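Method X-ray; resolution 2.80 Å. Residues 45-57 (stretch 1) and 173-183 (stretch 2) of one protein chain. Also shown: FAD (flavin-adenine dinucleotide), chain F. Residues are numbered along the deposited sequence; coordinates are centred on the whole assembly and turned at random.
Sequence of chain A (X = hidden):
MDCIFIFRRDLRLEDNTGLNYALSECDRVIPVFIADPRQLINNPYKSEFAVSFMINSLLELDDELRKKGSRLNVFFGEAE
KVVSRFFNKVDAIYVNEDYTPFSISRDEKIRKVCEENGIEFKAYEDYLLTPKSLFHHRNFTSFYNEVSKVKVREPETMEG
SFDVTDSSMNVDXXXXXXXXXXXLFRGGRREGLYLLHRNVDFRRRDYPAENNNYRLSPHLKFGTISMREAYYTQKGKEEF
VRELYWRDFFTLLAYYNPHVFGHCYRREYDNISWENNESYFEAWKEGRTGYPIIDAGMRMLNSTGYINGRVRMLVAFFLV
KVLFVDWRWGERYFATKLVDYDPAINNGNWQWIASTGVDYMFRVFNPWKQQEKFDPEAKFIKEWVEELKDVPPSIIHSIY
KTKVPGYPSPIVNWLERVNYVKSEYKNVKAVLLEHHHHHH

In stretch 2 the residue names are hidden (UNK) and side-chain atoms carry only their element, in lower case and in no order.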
# COMPACT_ATOMS: atom_id res chain seq x y z
N TYR A 45 -7.01 -11.10 1.22
CA TYR A 45 -6.17 -10.01 0.78
C TYR A 45 -5.01 -9.71 1.71
O TYR A 45 -4.40 -8.63 1.66
CB TYR A 45 -7.04 -8.76 0.61
CG TYR A 45 -7.93 -8.82 -0.60
CD1 TYR A 45 -7.56 -8.18 -1.78
CD2 TYR A 45 -9.12 -9.53 -0.59
CE1 TYR A 45 -8.36 -8.23 -2.92
CE2 TYR A 45 -9.93 -9.60 -1.72
CZ TYR A 45 -9.55 -8.95 -2.88
OH TYR A 45 -10.35 -9.00 -3.99
N LYS A 46 -4.68 -10.66 2.57
CA LYS A 46 -3.61 -10.45 3.52
C LYS A 46 -2.23 -10.77 2.97
O LYS A 46 -2.04 -11.72 2.22
CB LYS A 46 -3.88 -11.27 4.79
CG LYS A 46 -2.72 -11.31 5.76
CD LYS A 46 -2.97 -12.32 6.87
CE LYS A 46 -1.69 -12.68 7.61
NZ LYS A 46 -1.93 -13.65 8.73
N SER A 47 -1.27 -9.94 3.37
CA SER A 47 0.11 -10.09 2.98
C SER A 47 0.91 -10.43 4.24
O SER A 47 0.80 -9.74 5.25
CB SER A 47 0.60 -8.77 2.37
OG SER A 47 2.01 -8.79 2.18
N GLU A 48 1.70 -11.50 4.19
CA GLU A 48 2.50 -11.87 5.35
C GLU A 48 3.58 -10.81 5.57
O GLU A 48 3.88 -10.45 6.71
CB GLU A 48 3.17 -13.24 5.18
CG GLU A 48 2.25 -14.44 5.35
CD GLU A 48 1.42 -14.41 6.63
OE1 GLU A 48 1.93 -13.95 7.68
OE2 GLU A 48 0.25 -14.86 6.58
N PHE A 49 4.16 -10.32 4.49
CA PHE A 49 5.19 -9.29 4.61
C PHE A 49 4.64 -8.02 5.25
O PHE A 49 5.25 -7.47 6.15
CB PHE A 49 5.78 -8.96 3.24
CG PHE A 49 6.64 -10.04 2.66
CD1 PHE A 49 7.65 -10.62 3.40
CD2 PHE A 49 6.46 -10.45 1.34
CE1 PHE A 49 8.48 -11.59 2.84
CE2 PHE A 49 7.29 -11.43 0.77
CZ PHE A 49 8.30 -11.99 1.52
N ALA A 50 3.48 -7.56 4.78
CA ALA A 50 2.86 -6.36 5.33
C ALA A 50 2.59 -6.52 6.82
O ALA A 50 2.82 -5.60 7.61
CB ALA A 50 1.56 -6.08 4.61
N VAL A 51 2.10 -7.69 7.21
CA VAL A 51 1.79 -7.96 8.60
C VAL A 51 3.03 -7.90 9.49
O VAL A 51 2.98 -7.32 10.58
CB VAL A 51 1.10 -9.33 8.72
CG1 VAL A 51 0.88 -9.69 10.17
CG2 VAL A 51 -0.24 -9.28 8.01
N SER A 52 4.13 -8.48 9.03
CA SER A 52 5.35 -8.47 9.81
C SER A 52 5.82 -7.03 10.03
O SER A 52 6.23 -6.65 11.13
CB SER A 52 6.44 -9.24 9.09
OG SER A 52 6.03 -10.57 8.91
N PHE A 53 5.75 -6.25 8.96
CA PHE A 53 6.13 -4.85 9.02
C PHE A 53 5.28 -4.11 10.04
O PHE A 53 5.79 -3.30 10.83
CB PHE A 53 5.97 -4.21 7.65
CG PHE A 53 6.52 -2.82 7.58
CD1 PHE A 53 5.85 -1.76 8.16
CD2 PHE A 53 7.71 -2.56 6.90
CE1 PHE A 53 6.36 -0.47 8.07
CE2 PHE A 53 8.22 -1.27 6.81
CZ PHE A 53 7.53 -0.23 7.40
N MET A 54 3.98 -4.38 10.03
CA MET A 54 3.07 -3.74 10.97
C MET A 54 3.41 -4.17 12.42
O MET A 54 3.53 -3.34 13.31
CB MET A 54 1.64 -4.13 10.62
CG MET A 54 0.60 -3.51 11.49
SD MET A 54 -1.01 -4.17 11.01
CE MET A 54 -1.03 -5.68 11.98
N ILE A 55 3.56 -5.48 12.64
CA ILE A 55 3.91 -5.98 13.96
C ILE A 55 5.24 -5.34 14.43
O ILE A 55 5.35 -4.86 15.56
CB ILE A 55 4.09 -7.52 13.94
CG1 ILE A 55 2.90 -8.20 13.25
CG2 ILE A 55 4.24 -8.04 15.36
CD1 ILE A 55 1.64 -8.18 14.06
N ASN A 56 6.25 -5.35 13.57
CA ASN A 56 7.52 -4.73 13.96
C ASN A 56 7.31 -3.26 14.31
O ASN A 56 7.86 -2.76 15.30
CB ASN A 56 8.55 -4.86 12.85
CG ASN A 56 9.15 -6.24 12.77
OD1 ASN A 56 9.33 -6.91 13.80
ND2 ASN A 56 9.49 -6.69 11.56
N SER A 57 6.52 -2.56 13.50
CA SER A 57 6.26 -1.16 13.76
C SER A 57 5.49 -1.02 15.06
O SER A 57 5.69 -0.06 15.80
CB SER A 57 5.47 -0.55 12.61
OG SER A 57 6.20 -0.68 11.40
N UNK A 173 1.69 -10.70 22.41
CA UNK A 173 0.60 -11.45 21.79
C UNK A 173 0.63 -11.40 20.27
O UNK A 173 0.31 -12.39 19.62
c UNK A 173 -2.66 -10.59 20.68
c UNK A 173 -4.03 -12.43 19.92
c UNK A 173 -3.71 -11.07 19.90
c UNK A 173 -2.25 -12.80 21.51
c UNK A 173 -1.92 -11.45 21.49
c UNK A 173 -0.75 -10.93 22.28
c UNK A 173 -3.30 -13.29 20.72
N UNK A 174 1.01 -10.25 19.73
CA UNK A 174 1.05 -10.06 18.28
C UNK A 174 2.09 -10.89 17.54
O UNK A 174 1.98 -11.08 16.33
c UNK A 174 -1.21 -8.05 17.63
c UNK A 174 0.05 -7.69 18.40
c UNK A 174 0.40 -6.24 18.18
c UNK A 174 1.22 -8.57 17.96
N UNK A 175 3.09 -11.40 18.27
CA UNK A 175 4.14 -12.20 17.64
C UNK A 175 3.63 -13.47 16.93
O UNK A 175 4.31 -14.04 16.08
c UNK A 175 6.30 -11.52 18.98
c UNK A 175 5.22 -12.57 18.67
c UNK A 175 6.54 -10.67 17.74
c UNK A 175 5.87 -10.63 20.13
N UNK A 176 2.43 -13.92 17.28
CA UNK A 176 1.86 -15.11 16.64
C UNK A 176 1.64 -14.87 15.16
O UNK A 176 1.81 -15.79 14.35
c UNK A 176 0.49 -15.46 17.19
c UNK A 176 0.09 -16.84 16.71
o UNK A 176 0.53 -15.42 18.62
N UNK A 177 1.25 -13.65 14.83
CA UNK A 177 0.95 -13.27 13.46
C UNK A 177 2.16 -12.93 12.61
O UNK A 177 2.05 -12.86 11.39
c UNK A 177 -2.73 -12.03 16.12
c UNK A 177 -1.57 -11.75 15.42
c UNK A 177 -2.23 -13.29 13.70
c UNK A 177 -0.02 -12.09 13.47
c UNK A 177 -3.40 -13.57 14.39
c UNK A 177 -3.65 -12.94 15.61
c UNK A 177 -1.30 -12.38 14.21
N UNK A 178 3.30 -12.69 13.25
CA UNK A 178 4.51 -12.37 12.50
C UNK A 178 5.11 -13.72 12.10
O UNK A 178 5.72 -14.40 12.93
c UNK A 178 8.39 -10.75 14.33
c UNK A 178 6.62 -10.95 12.58
c UNK A 178 7.47 -10.00 13.40
n UNK A 178 9.40 -9.84 14.94
c UNK A 178 5.49 -11.59 13.38
N UNK A 179 4.91 -14.09 10.84
CA UNK A 179 5.38 -15.38 10.34
C UNK A 179 6.57 -15.35 9.40
O UNK A 179 7.39 -16.27 9.41
c UNK A 179 1.91 -17.02 9.69
c UNK A 179 0.57 -17.03 10.40
c UNK A 179 4.23 -16.10 9.63
c UNK A 179 3.00 -16.34 10.50
n UNK A 179 -0.51 -17.59 9.52
N UNK A 180 6.68 -14.32 8.58
CA UNK A 180 7.77 -14.22 7.64
C UNK A 180 8.03 -12.76 7.34
O UNK A 180 7.17 -12.07 6.82
c UNK A 180 6.03 -14.59 5.90
c UNK A 180 8.45 -14.62 5.26
c UNK A 180 7.43 -14.96 6.34
c UNK A 180 8.14 -15.24 3.91
N UNK A 181 9.24 -12.30 7.68
CA UNK A 181 9.63 -10.90 7.48
C UNK A 181 10.33 -10.61 6.16
O UNK A 181 11.04 -11.46 5.63
o UNK A 181 10.99 -10.66 12.16
c UNK A 181 10.54 -10.46 8.64
o UNK A 181 11.21 -8.82 10.98
c UNK A 181 10.77 -9.99 11.13
c UNK A 181 9.91 -10.60 10.02
N UNK A 182 10.14 -9.41 5.63
CA UNK A 182 10.80 -9.03 4.39
C UNK A 182 12.27 -8.78 4.70
O UNK A 182 12.60 -8.07 5.65
o UNK A 182 11.02 -7.24 2.76
c UNK A 182 10.21 -7.74 3.82
N UNK A 183 13.17 -9.36 3.91
CA UNK A 183 14.59 -9.15 4.17
C UNK A 183 14.97 -7.71 3.85
O UNK A 183 16.06 -7.25 4.18
c UNK A 183 12.97 -10.19 2.70
c UNK A 183 14.33 -10.11 2.03
c UNK A 183 15.26 -10.13 3.20
PA FAD F . -7.40 -4.33 5.29
O1A FAD F . -6.86 -4.13 3.93
O2A FAD F . -6.83 -5.24 6.31
O5B FAD F . -8.65 -5.24 4.86
C5B FAD F . -9.71 -5.51 5.78
C4B FAD F . -10.86 -6.29 5.12
O4B FAD F . -11.00 -5.81 3.76
C3B FAD F . -10.53 -7.78 5.01
O3B FAD F . -11.75 -8.52 4.90
C2B FAD F . -9.76 -7.81 3.69
O2B FAD F . -9.83 -9.13 3.13
C1B FAD F . -10.65 -6.88 2.86
N9A FAD F . -9.95 -6.37 1.66
C8A FAD F . -8.75 -5.78 1.64
N7A FAD F . -8.45 -5.40 0.40
C5A FAD F . -9.46 -5.75 -0.38
C6A FAD F . -9.72 -5.61 -1.74
N6A FAD F . -8.83 -5.04 -2.55
N1A FAD F . -10.89 -6.07 -2.23
C2A FAD F . -11.77 -6.66 -1.45
N3A FAD F . -11.54 -6.82 -0.15
C4A FAD F . -10.41 -6.37 0.41
N1 FAD F . -5.37 -2.59 11.67
C2 FAD F . -5.92 -2.88 12.93
O2 FAD F . -6.41 -1.98 13.61
N3 FAD F . -5.95 -4.20 13.39
C4 FAD F . -5.45 -5.23 12.58
O4 FAD F . -5.47 -6.39 12.99
C4X FAD F . -4.92 -4.95 11.33
N5 FAD F . -4.48 -5.98 10.49
C5X FAD F . -3.97 -5.69 9.22
C6 FAD F . -3.61 -6.73 8.37
C7 FAD F . -3.20 -6.47 7.06
C7M FAD F . -2.82 -7.63 6.14
C8 FAD F . -3.13 -5.15 6.62
C8M FAD F . -2.68 -4.82 5.20
C9 FAD F . -3.48 -4.11 7.48
C9A FAD F . -3.90 -4.37 8.78
N10 FAD F . -4.30 -3.34 9.63
C10 FAD F . -4.88 -3.63 10.88
C1' FAD F . -4.20 -1.92 9.20
C2' FAD F . -5.38 -1.48 8.33
O2' FAD F . -4.89 -0.93 7.11
C3' FAD F . -6.24 -0.45 9.07
O3' FAD F . -6.82 -1.05 10.23
C4' FAD F . -7.35 0.09 8.17
O4' FAD F . -7.98 1.19 8.81
C5' FAD F . -8.39 -1.00 7.88
O5' FAD F . -8.95 -0.86 6.57
P FAD F . -8.29 -1.64 5.32
O1P FAD F . -9.22 -1.49 4.18
O2P FAD F . -6.88 -1.22 5.15
O3P FAD F . -8.37 -3.17 5.84
O HOH W 1 4.01 -12.70 8.62
O HOH W 2 8.18 -7.68 6.16

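Position 173 has seven side-chain carbons, one leading to a six-membered ring. The ring stays well clear of stretch 1, and the residue is Phe173.

Position 174 carries four carbons forked at the second, and its CB lies 3.9 Å from Ile55 CD1, a fit of apolar surfaces in a buried place. This is Leu174. Position 175 repeats the four-carbon fork; although its CA-to-CB bond points away, one fork tip comes back to Ile55. It is Leu175, with CD1 4.2 Å from Ile55 CG2.

At 176 one carbon bears an oxygen and a carbon, and none reaches the helix. This is Thr176; its OG1 instead donates to Phe173 O at 3.2 Å, a local use of the hydroxyl.

Position 177 is again a carbon and a six-carbon ring. Its CB sits 4.2 Å from Val51 CG1 and 4.3 Å from Ile55 CD1, supplying the apolar touch while the ring leads away. This is Phe177.

Position 178 has four carbons in a row ending in nitrogen; the chain runs past Ile55 and the nitrogen meets Asn56. It is Lys178: CD is 4.2 Å from Ile55 CB, and NZ donates to Asn56 OD1 at 3.1 Å, so a long aliphatic stem serves an apolar neighbour and its tip a polar one.

Position 179 has the same composition, its chain lying by the Glu48 carboxylate, as a long cation can. In Lys179, CD lies 3.7 Å from Glu48 OE1 and NZ 4.1 Å from Glu48 OE2, beyond a salt bridge.

At 180 four carbons fork at the first; the short arm meets Glu48, the longer the Phe49 ring. In Ile180, CG2 packs 3.2 Å from Glu48 CB and CD1 3.8 Å from Phe49 CE1, so the branched chain covers the start of the helix.

Position 181 has three carbons, the third carrying two oxygens, one beside Asn56. The pair suits Glu181: OE1 accepts from Asn56 ND2 at 2.8 Å, and OE2 forms a salt bridge with Lys178 NZ at 3.3 Å.

Position 182 has one carbon and one oxygen, its small CB fitting 3.9 Å from Phe49 CD1: Ser182. At 183 three carbons close onto the backbone nitrogen at the margin, giving Pro183.

The contact joins a helix to a segment that is mostly loop, with a short 3-10 piece at 175-176. Apolar packing centres on Ile55 and Phe49, while Asn56, Lys178 and Glu181 form a polar cluster. Two waters link helix to loop: water 1 accepts from Lys179 N and donates to Ser52 OG; water 2 accepts from Ser182 N and donates to Phe49 O, which keeps its helical bond from Phe53 N.

Stretch 2, residues 173-183: FLLTFKKIESP
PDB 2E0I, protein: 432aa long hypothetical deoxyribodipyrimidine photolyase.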